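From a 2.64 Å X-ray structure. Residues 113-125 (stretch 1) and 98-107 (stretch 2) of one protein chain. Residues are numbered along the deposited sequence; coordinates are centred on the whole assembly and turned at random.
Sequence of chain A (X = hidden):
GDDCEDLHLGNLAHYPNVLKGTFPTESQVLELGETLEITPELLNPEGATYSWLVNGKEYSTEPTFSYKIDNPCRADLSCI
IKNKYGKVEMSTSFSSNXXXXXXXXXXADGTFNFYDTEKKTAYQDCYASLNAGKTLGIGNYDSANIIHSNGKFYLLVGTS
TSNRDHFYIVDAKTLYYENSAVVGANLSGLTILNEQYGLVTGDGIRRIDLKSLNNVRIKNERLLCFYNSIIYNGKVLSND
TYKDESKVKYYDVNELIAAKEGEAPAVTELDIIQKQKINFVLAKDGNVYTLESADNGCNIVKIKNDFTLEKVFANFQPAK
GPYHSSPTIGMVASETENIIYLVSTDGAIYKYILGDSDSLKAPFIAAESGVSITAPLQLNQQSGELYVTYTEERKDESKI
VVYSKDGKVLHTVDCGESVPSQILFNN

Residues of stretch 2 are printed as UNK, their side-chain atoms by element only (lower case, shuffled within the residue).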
# COMPACT_ATOMS: atom_id res chain seq x y z
N ASN A 113 -1.83 5.40 -4.26
CA ASN A 113 -2.79 5.95 -5.23
C ASN A 113 -4.16 5.29 -5.03
O ASN A 113 -4.20 4.10 -4.67
CB ASN A 113 -2.27 5.72 -6.65
CG ASN A 113 -0.83 6.06 -6.85
OD1 ASN A 113 -0.46 7.21 -7.07
ND2 ASN A 113 0.04 5.06 -6.78
N PHE A 114 -5.27 6.02 -5.23
CA PHE A 114 -6.57 5.40 -5.00
C PHE A 114 -7.42 5.38 -6.27
O PHE A 114 -7.55 6.41 -6.93
CB PHE A 114 -7.36 6.10 -3.89
CG PHE A 114 -8.70 5.47 -3.58
CD1 PHE A 114 -8.78 4.31 -2.81
CD2 PHE A 114 -9.89 6.07 -3.99
CE1 PHE A 114 -10.02 3.76 -2.47
CE2 PHE A 114 -11.13 5.49 -3.69
CZ PHE A 114 -11.19 4.33 -2.95
N TYR A 115 -8.03 4.23 -6.57
CA TYR A 115 -8.94 4.08 -7.69
C TYR A 115 -10.35 3.78 -7.17
O TYR A 115 -10.58 2.77 -6.50
CB TYR A 115 -8.47 2.99 -8.67
CG TYR A 115 -9.42 2.78 -9.83
CD1 TYR A 115 -9.47 3.68 -10.90
CD2 TYR A 115 -10.28 1.68 -9.87
CE1 TYR A 115 -10.34 3.49 -11.97
CE2 TYR A 115 -11.14 1.47 -10.95
CZ TYR A 115 -11.16 2.37 -12.00
OH TYR A 115 -12.00 2.14 -13.06
N ASP A 116 -11.30 4.67 -7.51
CA ASP A 116 -12.70 4.56 -7.13
C ASP A 116 -13.44 3.68 -8.16
O ASP A 116 -13.57 4.07 -9.33
CB ASP A 116 -13.30 5.97 -7.04
CG ASP A 116 -14.63 6.07 -6.32
OD1 ASP A 116 -15.53 5.25 -6.60
OD2 ASP A 116 -14.81 7.04 -5.53
N THR A 117 -13.91 2.48 -7.75
CA THR A 117 -14.62 1.55 -8.64
C THR A 117 -16.05 2.06 -8.97
O THR A 117 -16.68 1.52 -9.88
CB THR A 117 -14.69 0.13 -8.04
OG1 THR A 117 -15.25 0.20 -6.74
CG2 THR A 117 -13.34 -0.56 -8.00
N GLU A 118 -16.55 3.09 -8.25
CA GLU A 118 -17.87 3.66 -8.50
C GLU A 118 -17.78 4.81 -9.50
O GLU A 118 -18.57 4.84 -10.45
CB GLU A 118 -18.55 4.13 -7.20
CG GLU A 118 -19.13 2.99 -6.37
CD GLU A 118 -19.94 3.40 -5.15
OE1 GLU A 118 -19.84 4.57 -4.72
OE2 GLU A 118 -20.65 2.53 -4.61
N LYS A 119 -16.82 5.73 -9.29
CA LYS A 119 -16.58 6.89 -10.15
C LYS A 119 -15.67 6.54 -11.34
O LYS A 119 -15.53 7.37 -12.24
CB LYS A 119 -15.93 8.04 -9.34
CG LYS A 119 -16.73 8.54 -8.14
CD LYS A 119 -16.00 9.61 -7.36
CE LYS A 119 -16.79 10.11 -6.17
NZ LYS A 119 -16.09 11.19 -5.42
N LYS A 120 -15.02 5.35 -11.34
CA LYS A 120 -14.03 4.90 -12.35
C LYS A 120 -12.94 5.99 -12.51
O LYS A 120 -12.56 6.36 -13.63
CB LYS A 120 -14.67 4.55 -13.72
CG LYS A 120 -15.47 3.24 -13.75
CD LYS A 120 -15.81 2.86 -15.21
CE LYS A 120 -16.34 1.45 -15.43
NZ LYS A 120 -17.66 1.20 -14.83
N THR A 121 -12.50 6.54 -11.35
CA THR A 121 -11.53 7.63 -11.28
C THR A 121 -10.36 7.24 -10.40
O THR A 121 -10.56 6.68 -9.31
CB THR A 121 -12.22 8.92 -10.75
OG1 THR A 121 -13.27 9.27 -11.65
CG2 THR A 121 -11.27 10.09 -10.61
N ALA A 122 -9.15 7.58 -10.87
CA ALA A 122 -7.88 7.38 -10.19
C ALA A 122 -7.39 8.66 -9.57
O ALA A 122 -7.46 9.71 -10.20
CB ALA A 122 -6.85 6.86 -11.17
N TYR A 123 -6.90 8.59 -8.33
CA TYR A 123 -6.33 9.72 -7.61
C TYR A 123 -4.88 9.38 -7.33
O TYR A 123 -4.61 8.41 -6.62
CB TYR A 123 -7.12 10.04 -6.33
CG TYR A 123 -8.59 10.29 -6.56
CD1 TYR A 123 -9.06 11.54 -6.93
CD2 TYR A 123 -9.52 9.26 -6.40
CE1 TYR A 123 -10.42 11.77 -7.15
CE2 TYR A 123 -10.88 9.47 -6.63
CZ TYR A 123 -11.32 10.73 -7.00
OH TYR A 123 -12.66 10.95 -7.24
N GLN A 124 -3.96 10.08 -7.97
CA GLN A 124 -2.54 9.79 -7.83
C GLN A 124 -1.94 10.48 -6.63
O GLN A 124 -2.22 11.65 -6.38
CB GLN A 124 -1.77 10.20 -9.10
CG GLN A 124 -2.09 9.34 -10.32
CD GLN A 124 -1.23 9.69 -11.51
OE1 GLN A 124 -0.51 10.70 -11.53
NE2 GLN A 124 -1.28 8.86 -12.53
N ASP A 125 -1.11 9.73 -5.88
CA ASP A 125 -0.32 10.17 -4.73
C ASP A 125 -1.23 10.80 -3.65
O ASP A 125 -1.05 11.93 -3.24
CB ASP A 125 0.77 11.16 -5.19
CG ASP A 125 1.85 11.48 -4.18
OD1 ASP A 125 1.94 10.77 -3.16
OD2 ASP A 125 2.64 12.42 -4.44
N UNK A 98 -14.08 12.16 1.37
CA UNK A 98 -13.86 10.99 0.53
C UNK A 98 -14.07 9.70 1.36
O UNK A 98 -14.05 9.73 2.59
c UNK A 98 -12.45 11.02 -0.11
c UNK A 98 -9.90 11.76 2.28
c UNK A 98 -10.66 9.93 1.38
c UNK A 98 -11.34 10.99 0.88
n UNK A 98 -10.85 12.15 1.46
n UNK A 98 -9.74 10.43 2.27
N UNK A 99 -14.30 8.57 0.65
CA UNK A 99 -14.53 7.27 1.25
C UNK A 99 -13.62 6.26 0.55
O UNK A 99 -13.85 5.92 -0.63
o UNK A 99 -15.69 4.90 2.44
n UNK A 99 -17.75 5.39 1.79
c UNK A 99 -16.46 5.65 1.85
c UNK A 99 -16.02 6.91 1.14
N UNK A 100 -12.58 5.82 1.26
CA UNK A 100 -11.59 4.91 0.69
C UNK A 100 -12.09 3.44 0.69
O UNK A 100 -11.35 2.55 0.30
c UNK A 100 -9.29 6.63 -0.27
c UNK A 100 -10.25 5.00 1.42
c UNK A 100 -7.60 8.24 0.32
c UNK A 100 -9.39 6.20 1.05
c UNK A 100 -8.56 6.79 2.00
c UNK A 100 -8.41 7.66 -0.64
c UNK A 100 -7.67 7.81 1.63
N UNK A 101 -13.38 3.23 1.02
CA UNK A 101 -14.04 1.93 0.94
C UNK A 101 -14.61 1.69 -0.48
O UNK A 101 -14.86 0.55 -0.85
o UNK A 101 -14.67 2.13 3.27
c UNK A 101 -15.16 1.84 1.97
N UNK A 102 -14.79 2.77 -1.25
CA UNK A 102 -15.40 2.80 -2.59
C UNK A 102 -14.37 2.55 -3.71
O UNK A 102 -14.43 3.19 -4.76
c UNK A 102 -18.33 3.37 -1.86
c UNK A 102 -19.36 3.54 -0.77
n UNK A 102 -20.40 2.48 -0.83
c UNK A 102 -17.23 4.43 -1.80
c UNK A 102 -16.09 4.17 -2.80
N UNK A 103 -13.52 1.55 -3.52
CA UNK A 103 -12.49 1.16 -4.48
C UNK A 103 -11.29 0.50 -3.83
O UNK A 103 -11.45 -0.27 -2.87
N UNK A 104 -10.07 0.78 -4.34
CA UNK A 104 -8.84 0.18 -3.77
C UNK A 104 -7.63 1.10 -3.91
O UNK A 104 -7.58 1.90 -4.85
c UNK A 104 -8.51 -1.17 -4.44
c UNK A 104 -7.13 -0.72 -6.51
c UNK A 104 -6.98 -0.64 -7.89
c UNK A 104 -8.05 -0.95 -8.72
c UNK A 104 -9.26 -1.31 -8.17
c UNK A 104 -9.40 -1.40 -6.79
c UNK A 104 -8.35 -1.09 -5.94
N UNK A 105 -6.64 0.94 -3.01
CA UNK A 105 -5.36 1.65 -3.11
C UNK A 105 -4.46 0.86 -4.03
O UNK A 105 -4.68 -0.34 -4.21
c UNK A 105 -5.56 4.04 -0.70
c UNK A 105 -6.25 4.72 0.30
c UNK A 105 -6.81 4.01 1.35
c UNK A 105 -4.68 1.90 -1.75
c UNK A 105 -6.70 2.64 1.41
c UNK A 105 -5.46 2.64 -0.67
c UNK A 105 -6.02 1.96 0.40
N UNK A 106 -3.53 1.50 -4.69
CA UNK A 106 -2.57 0.78 -5.51
C UNK A 106 -1.26 1.51 -5.37
O UNK A 106 -1.22 2.74 -5.41
o UNK A 106 -3.74 5.23 -10.19
c UNK A 106 -2.35 3.44 -9.45
c UNK A 106 -4.60 3.65 -8.64
c UNK A 106 -4.42 2.51 -7.86
c UNK A 106 -3.01 0.59 -6.99
c UNK A 106 -3.20 1.85 -7.83
c UNK A 106 -2.18 2.30 -8.67
c UNK A 106 -3.56 4.11 -9.44
N UNK A 107 -0.21 0.75 -5.07
CA UNK A 107 1.13 1.26 -4.85
C UNK A 107 1.82 1.29 -6.22
O UNK A 107 2.04 0.24 -6.82
c UNK A 107 1.89 0.40 -3.79
c UNK A 107 1.10 0.36 -2.49
c UNK A 107 3.31 0.93 -3.55
O HOH W 1 -13.90 8.55 -2.90

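Position 98 carries one carbon followed by a five-membered ring of three carbons and two nitrogens, an imidazole; it makes no contact with stretch 1. It is His-98. Position 99 has two carbons, the second bearing one oxygen and one nitrogen. This is a carboxamide one carbon from the backbone, hence Asn-99. Its OD1 accepts a bond from the backbone N of position 101 (3.2 Å), and a water donates to Asp-116 OD2 (3.2 Å) and, weakly, to Asn-99 O (3.5 Å).

At position 100 one carbon leads to a six-carbon ring without a heteroatom: Phe-100. Its edge points at the face of the Phe-114 ring, with centroids 4.8 Å apart, planes at 56° and Phe-100 CD1 to Phe-114 CD1 at 3.5 Å. Position 101 has one carbon and one oxygen, pointing away from stretch 1; with a single unbranched hydroxyl it is Ser-101, its OG bonded elsewhere in the structure.

Four carbons in a row ending in nitrogen define position 102 as Lys-102, which closes a type I turn begun at Asn-99. Its NZ forms a long salt bridge with Glu-118 OE2 (3.8 Å), while its backbone O accepts a weak bond from Thr-117 N (3.1 Å, 132°).

Position 103 has no side-chain atom and is therefore Gly-103. An ideal CB would lie 1.9 Å from Tyr-115 O, a clash, and the phi/psi of 153/-143° would also jam it against the preceding carbonyl. The bare CA instead makes a CA-H...O contact with Tyr-115 O (3.2 Å).

Position 104 again shows one carbon and a six-carbon ring, so it is Phe-104. Tyr-115 CB lies over its face, 4.2 Å from the centroid and 23° off the normal. The backbones pair in both directions: Phe-104 N to Tyr-115 O at 3.0 Å, and Tyr-115 N to Phe-104 O at 2.9 Å and a nearly straight 177°.

The same atom count identifies position 105 as Phe-105. Here the edge of Phe-114 meets the face of the Phe-105 ring, with centroids 5.5 Å apart and planes at 63°.

At position 106 the six-carbon ring bears an oxygen, making it Tyr-106. Asn-113 CB sits over its face, 3.6 Å from the centroid and 15° off the normal, and Tyr-106 OH reaches Ala-122 CB at 3.6 Å. Tyr-106 N donates to Asn-113 O (2.7 Å); Tyr-106 O receives both Asn-113 N and Asn-113 ND2, each at 3.0 Å.

Position 107 is one carbon carrying two more, the branched Val-107, pointing away from stretch 1.

The contact is an antiparallel strand pair, its axes at 151° and 4.6 Å at closest approach, burying 763 Å² in total. Backbone bonds at Asn-113/Tyr-106 and Tyr-115/Phe-104 set the register. Between them, the non-hydrogen-bonded pair Phe-114/Phe-105 lies on one sheet face, where Phe-100 adds a third ring; Asn-113, Tyr-115, Phe-104 and Tyr-106 pack on the other.

Stretch 2 (98-107) HNFSKGFFYV
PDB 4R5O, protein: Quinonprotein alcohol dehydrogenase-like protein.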